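Local atomic coordinates of stress responsive alpha-beta protein (Jannaschia sp., PDB entry 3BB5), a protein that is of unknown function but forms a dimer of ferredoxin-like alpha-beta subunits and belongs to the stress responsive A/B barrel domain family. Residues P50-P53 and G54-E57. Residues are numbered along the deposited sequence; the frame is centred on the assembly and turned at random.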
loop_
_atom_site.group_PDB
_atom_site.type_symbol
_atom_site.label_atom_id
_atom_site.label_comp_id
_atom_site.label_asym_id
_atom_site.label_seq_id
_atom_site.Cartn_x
_atom_site.Cartn_y
_atom_site.Cartn_z
ATOM N N PRO A 50 -6.089 -1.346 -18.668
ATOM C CA PRO A 50 -7.154 -2.044 -19.427
ATOM C C PRO A 50 -6.663 -2.963 -20.503
ATOM O O PRO A 50 -7.437 -3.726 -21.029
ATOM C CB PRO A 50 -7.943 -0.900 -20.087
ATOM C CG PRO A 50 -7.547 0.326 -19.396
ATOM C CD PRO A 50 -6.204 0.117 -18.815
ATOM N N GLU A 51 -5.393 -2.852 -20.866
ATOM C CA GLU A 51 -4.804 -3.613 -21.948
ATOM C C GLU A 51 -4.077 -4.826 -21.425
ATOM O O GLU A 51 -3.606 -5.625 -22.206
ATOM C CB GLU A 51 -3.870 -2.694 -22.781
ATOM C CG GLU A 51 -4.607 -1.437 -23.375
ATOM C CD GLU A 51 -5.831 -1.851 -24.221
ATOM O OE1 GLU A 51 -5.679 -2.846 -25.003
ATOM O OE2 GLU A 51 -6.923 -1.223 -24.084
ATOM N N LEU A 52 -4.018 -4.971 -20.102
ATOM C CA LEU A 52 -3.367 -6.105 -19.421
ATOM C C LEU A 52 -4.438 -6.836 -18.653
ATOM O O LEU A 52 -4.913 -6.333 -17.648
ATOM C CB LEU A 52 -2.329 -5.619 -18.417
ATOM C CG LEU A 52 -1.067 -4.947 -18.939
ATOM C CD1 LEU A 52 -0.330 -4.414 -17.711
ATOM C CD2 LEU A 52 -0.168 -5.904 -19.786
ATOM N N PRO A 53 -4.867 -7.999 -19.152
ATOM C CA PRO A 53 -5.978 -8.696 -18.516
ATOM C C PRO A 53 -5.732 -9.163 -17.084
ATOM O O PRO A 53 -6.692 -9.254 -16.308
ATOM C CB PRO A 53 -6.216 -9.897 -19.426
ATOM C CG PRO A 53 -5.005 -10.053 -20.203
ATOM C CD PRO A 53 -4.391 -8.708 -20.357
ATOM N N GLY A 54 -4.480 -9.467 -16.756
ATOM C CA GLY A 54 -4.125 -9.873 -15.407
ATOM C C GLY A 54 -3.973 -8.776 -14.391
ATOM O O GLY A 54 -3.732 -9.094 -13.231
ATOM N N LEU A 55 -4.063 -7.494 -14.819
ATOM C CA LEU A 55 -4.042 -6.312 -13.910
ATOM C C LEU A 55 -5.484 -5.863 -13.752
ATOM O O LEU A 55 -6.041 -5.174 -14.609
ATOM C CB LEU A 55 -3.203 -5.173 -14.489
ATOM C CG LEU A 55 -2.644 -4.048 -13.613
ATOM C CD1 LEU A 55 -1.855 -3.079 -14.514
ATOM C CD2 LEU A 55 -3.681 -3.319 -12.836
ATOM N N THR A 56 -6.104 -6.276 -12.663
ATOM C CA THR A 56 -7.527 -6.135 -12.518
ATOM C C THR A 56 -7.967 -4.735 -12.048
ATOM O O THR A 56 -9.113 -4.337 -12.287
ATOM C CB THR A 56 -8.037 -7.216 -11.582
ATOM O OG1 THR A 56 -7.332 -7.114 -10.344
ATOM C CG2 THR A 56 -7.768 -8.572 -12.180
ATOM N N GLU A 57 -7.066 -3.986 -11.408
ATOM C CA GLU A 57 -7.374 -2.654 -10.921
ATOM C C GLU A 57 -6.091 -1.840 -10.713
ATOM O O GLU A 57 -5.095 -2.340 -10.222
ATOM C CB GLU A 57 -8.153 -2.762 -9.631
ATOM C CG GLU A 57 -8.807 -1.467 -9.169
ATOM C CD GLU A 57 -9.429 -1.602 -7.777
ATOM O OE1 GLU A 57 -10.512 -2.248 -7.661
ATOM O OE2 GLU A 57 -8.810 -1.094 -6.799
#
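L52 and L55 are the first and last residues of a type I beta turn, L52-P53-G54-L55, in which the amide of L55 donates a hydrogen bond to the carbonyl oxygen of L52 (N to O 3.2 Å). The bond is fairly straight, at 156° over the hydrogen. P53 and G54 form the corners. P53 takes the second position of the turn, where its ring holds phi at -63°, close to the ideal of about -60° for that place. G54 follows at the third position, and its backbone is hydrogen-bonded to that of T82.

Closing the turn brings the two leucines together on one side of it. CB of L52 and CB of L55 are 4.0 Å apart, and the side chains then run at a slant to one another until the CD1 methyl of L52 meets CD1 of L55 at 3.8 Å. Different first torsions go with this meeting: L52 keeps CG anti to its carbonyl carbon (chi1 -68°), whereas CG of L55 lies opposite the backbone N, and from neighbouring CB atoms the two branches reach each other through their CD1 methyls. Both also rest on Y90 of helix 84-92, and the buried L55 further packs on C79 and F81 of strand 75-81, so the small apolar pair continues into the core.

T56 already belongs to the sheet, its backbone and its OG1 hydrogen-bonding to T80, and OE2 of E57 is hydrogen-bonded to OH of Y22 of the second subunit. The whole is a helix-to-strand connection closed by a Pro-Gly type I turn, which delivers the chain from helix 34-48 into strand 55-62, an outermost strand of the subunit's own ferredoxin-like antiparallel sheet.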